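Local atomic coordinates of circadian clock oscillator protein KaiA (Nostoc sp., PDB entry 1R5Q), a protein that probably stimulates autophosphorylation of the clock kinase KaiC, as a homodimer within the cyanobacterial KaiABC circadian oscillator. Residues 10-21 and 39-48. Numbering follows the deposited sequence.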
# COMPACT_ATOMS: atom_id res chain seq x y z
N LEU A 10 -6.99 -1.50 11.98
CA LEU A 10 -7.08 -1.25 10.55
C LEU A 10 -5.71 -1.08 9.90
O LEU A 10 -5.47 -1.62 8.81
CB LEU A 10 -7.93 -0.02 10.26
CG LEU A 10 -7.92 0.43 8.80
CD1 LEU A 10 -8.45 -0.68 7.89
CD2 LEU A 10 -8.76 1.70 8.67
N LEU A 11 -4.82 -0.34 10.55
CA LEU A 11 -3.49 -0.12 9.99
C LEU A 11 -2.72 -1.42 9.76
O LEU A 11 -1.88 -1.49 8.85
CB LEU A 11 -2.67 0.83 10.87
CG LEU A 11 -3.15 2.30 10.98
CD1 LEU A 11 -2.13 3.13 11.77
CD2 LEU A 11 -3.33 2.89 9.58
N GLN A 12 -2.98 -2.44 10.58
CA GLN A 12 -2.30 -3.73 10.42
C GLN A 12 -2.92 -4.50 9.26
O GLN A 12 -2.22 -5.19 8.50
CB GLN A 12 -2.35 -4.56 11.71
CG GLN A 12 -1.29 -4.16 12.74
CD GLN A 12 0.13 -4.11 12.15
OE1 GLN A 12 0.80 -3.07 12.17
NE2 GLN A 12 0.59 -5.24 11.63
N GLN A 13 -4.24 -4.38 9.12
CA GLN A 13 -4.93 -5.04 8.02
C GLN A 13 -4.44 -4.41 6.70
O GLN A 13 -4.18 -5.11 5.72
CB GLN A 13 -6.45 -4.87 8.15
CG GLN A 13 -7.07 -5.65 9.32
CD GLN A 13 -8.58 -5.45 9.47
OE1 GLN A 13 -9.23 -6.12 10.28
NE2 GLN A 13 -9.14 -4.52 8.69
N LEU A 14 -4.33 -3.08 6.67
CA LEU A 14 -3.87 -2.39 5.48
C LEU A 14 -2.45 -2.80 5.12
O LEU A 14 -2.13 -2.99 3.95
CB LEU A 14 -3.95 -0.87 5.68
CG LEU A 14 -5.39 -0.37 5.72
CD1 LEU A 14 -5.42 1.10 6.12
CD2 LEU A 14 -6.04 -0.59 4.37
N LYS A 15 -1.59 -2.92 6.12
CA LYS A 15 -0.22 -3.35 5.88
C LYS A 15 -0.25 -4.76 5.26
O LYS A 15 0.45 -5.06 4.29
CB LYS A 15 0.57 -3.34 7.20
CG LYS A 15 1.98 -3.90 7.09
CD LYS A 15 2.87 -3.41 8.24
CE LYS A 15 4.25 -4.05 8.18
NZ LYS A 15 5.18 -3.47 9.21
N SER A 16 -1.09 -5.63 5.83
CA SER A 16 -1.21 -6.98 5.31
C SER A 16 -1.66 -6.94 3.85
O SER A 16 -1.11 -7.66 3.02
CB SER A 16 -2.22 -7.79 6.15
OG SER A 16 -2.68 -8.92 5.42
N ASP A 17 -2.64 -6.10 3.55
CA ASP A 17 -3.16 -5.99 2.18
C ASP A 17 -2.10 -5.48 1.19
O ASP A 17 -2.01 -5.97 0.06
CB ASP A 17 -4.37 -5.04 2.16
CG ASP A 17 -5.58 -5.59 2.94
OD1 ASP A 17 -6.50 -4.81 3.21
OD2 ASP A 17 -5.62 -6.80 3.26
N TYR A 18 -1.32 -4.50 1.64
CA TYR A 18 -0.28 -3.88 0.83
C TYR A 18 0.82 -4.90 0.57
O TYR A 18 1.41 -4.91 -0.51
CB TYR A 18 0.31 -2.65 1.53
CG TYR A 18 1.17 -1.78 0.63
CD1 TYR A 18 0.59 -0.96 -0.34
CD2 TYR A 18 2.57 -1.81 0.70
CE1 TYR A 18 1.38 -0.19 -1.22
CE2 TYR A 18 3.36 -1.05 -0.17
CZ TYR A 18 2.75 -0.24 -1.13
OH TYR A 18 3.51 0.52 -1.97
N ARG A 19 1.10 -5.74 1.56
CA ARG A 19 2.13 -6.78 1.41
C ARG A 19 1.74 -7.66 0.22
O ARG A 19 2.55 -7.95 -0.66
CB ARG A 19 2.25 -7.64 2.68
CG ARG A 19 3.20 -8.83 2.51
CD ARG A 19 3.19 -9.77 3.72
NE ARG A 19 3.79 -9.15 4.90
CZ ARG A 19 3.10 -8.80 5.98
NH1 ARG A 19 1.78 -9.01 6.01
NH2 ARG A 19 3.71 -8.23 7.01
N GLN A 20 0.49 -8.10 0.20
CA GLN A 20 -0.00 -8.93 -0.90
C GLN A 20 0.06 -8.20 -2.26
O GLN A 20 0.26 -8.84 -3.30
CB GLN A 20 -1.43 -9.42 -0.60
CG GLN A 20 -1.52 -10.49 0.53
CD GLN A 20 -0.49 -11.63 0.38
OE1 GLN A 20 -0.34 -12.22 -0.70
NE2 GLN A 20 0.23 -11.94 1.48
N ILE A 21 -0.11 -6.88 -2.27
CA ILE A 21 -0.03 -6.12 -3.53
C ILE A 21 1.43 -6.14 -4.00
O ILE A 21 1.73 -6.39 -5.17
CB ILE A 21 -0.50 -4.64 -3.36
CG1 ILE A 21 -2.02 -4.60 -3.16
CG2 ILE A 21 -0.09 -3.78 -4.60
CD1 ILE A 21 -2.56 -3.28 -2.60
N PHE A 39 -7.64 -1.64 -1.72
CA PHE A 39 -6.71 -0.99 -0.80
C PHE A 39 -6.92 0.52 -0.90
O PHE A 39 -6.97 1.23 0.12
CB PHE A 39 -5.24 -1.34 -1.17
CG PHE A 39 -4.20 -0.60 -0.34
CD1 PHE A 39 -3.85 -1.06 0.93
CD2 PHE A 39 -3.60 0.57 -0.80
CE1 PHE A 39 -2.95 -0.38 1.71
CE2 PHE A 39 -2.69 1.27 -0.01
CZ PHE A 39 -2.36 0.80 1.24
N ILE A 40 -7.04 1.02 -2.12
CA ILE A 40 -7.23 2.45 -2.33
C ILE A 40 -8.53 2.95 -1.67
O ILE A 40 -8.54 3.97 -0.97
CB ILE A 40 -7.25 2.79 -3.83
CG1 ILE A 40 -5.86 2.49 -4.43
CG2 ILE A 40 -7.65 4.24 -4.06
CD1 ILE A 40 -4.68 3.15 -3.68
N ASN A 41 -9.61 2.22 -1.87
CA ASN A 41 -10.90 2.62 -1.31
C ASN A 41 -10.85 2.64 0.23
O ASN A 41 -11.47 3.50 0.86
CB ASN A 41 -11.98 1.68 -1.84
CG ASN A 41 -13.39 2.14 -1.48
OD1 ASN A 41 -14.02 1.60 -0.58
ND2 ASN A 41 -13.89 3.15 -2.20
N ALA A 42 -10.10 1.73 0.82
CA ALA A 42 -10.00 1.67 2.27
C ALA A 42 -9.20 2.82 2.86
O ALA A 42 -9.62 3.39 3.87
CB ALA A 42 -9.39 0.33 2.72
N VAL A 43 -8.05 3.17 2.27
CA VAL A 43 -7.24 4.27 2.80
C VAL A 43 -7.96 5.58 2.54
O VAL A 43 -7.83 6.54 3.30
CB VAL A 43 -5.79 4.32 2.17
CG1 VAL A 43 -5.04 3.03 2.48
CG2 VAL A 43 -5.87 4.49 0.68
N PHE A 44 -8.72 5.60 1.44
CA PHE A 44 -9.53 6.74 1.02
C PHE A 44 -10.65 6.93 2.06
O PHE A 44 -10.81 8.01 2.61
CB PHE A 44 -10.13 6.42 -0.34
CG PHE A 44 -11.03 7.49 -0.91
CD1 PHE A 44 -10.57 8.78 -1.11
CD2 PHE A 44 -12.32 7.17 -1.32
CE1 PHE A 44 -11.37 9.74 -1.72
CE2 PHE A 44 -13.13 8.11 -1.92
CZ PHE A 44 -12.66 9.41 -2.13
N CYS A 45 -11.40 5.88 2.33
CA CYS A 45 -12.49 5.97 3.31
C CYS A 45 -12.05 6.26 4.75
O CYS A 45 -12.79 6.91 5.49
CB CYS A 45 -13.30 4.68 3.30
SG CYS A 45 -14.22 4.54 1.79
N ALA A 46 -10.87 5.80 5.15
CA ALA A 46 -10.38 6.04 6.51
C ALA A 46 -9.56 7.32 6.70
O ALA A 46 -9.05 7.57 7.79
CB ALA A 46 -9.57 4.83 7.01
N ASN A 47 -9.41 8.12 5.63
CA ASN A 47 -8.69 9.39 5.67
C ASN A 47 -7.25 9.23 6.12
O ASN A 47 -6.68 10.10 6.77
CB ASN A 47 -9.38 10.37 6.63
CG ASN A 47 -8.99 11.82 6.37
OD1 ASN A 47 -8.96 12.65 7.28
ND2 ASN A 47 -8.69 12.11 5.12
N ILE A 48 -6.65 8.10 5.77
CA ILE A 48 -5.28 7.82 6.16
C ILE A 48 -4.33 8.74 5.38
O ILE A 48 -4.44 8.83 4.17
CB ILE A 48 -4.95 6.35 5.87
CG1 ILE A 48 -5.73 5.48 6.86
CG2 ILE A 48 -3.43 6.13 5.97
CD1 ILE A 48 -6.06 4.14 6.31
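Phe39 pushes its ring into a hole on helix 8-24 formed by Leu14, Asp17, Tyr18 and Ile21, a knob-into-hole fit. Its CB points toward helix 8-24, and CG, anti to the backbone N (chi1 175°), lays the ring along the interface beside Tyr18. Tyr18 CD1 lies over one ring face, 3.8 Å from Phe39 CZ, and the two ring planes meet at 48°. Val43 CG1, from Phe39's own helix, covers the opposite face toward the rim. Leu14 O and Asp17 CB come to the ring edge, with Leu14 O 3.5 Å from Phe39 CE1. Ile21 CD1 packs on the stem, 3.6 Å from Phe39 CB.

Leu14 divides its methyls. Leu14 CD2 lies 3.8 Å from Ala42 CB, and Leu14 CD1 is 4.1 Å from Val43 CG1. Farther along, Leu10 CD2 rests 3.6 Å from Ala46 CB. Asn47, with positive phi, ends helix 33-45 in a Schellman motif, and Ile48 CD1 comes 4.3 Å from Leu10 CD2, with Leu11 CD2 close by.

The contact is apolar, without hydrogen bonds between the segments. The two helix segments run roughly antiparallel, at 154°, within the KaiA C-terminal four-helix bundle. Tyr18 OH forms a hydrogen bond with ND1 of His57 on helix 50-67, and Val43 touches Leu92 of helix 82-100.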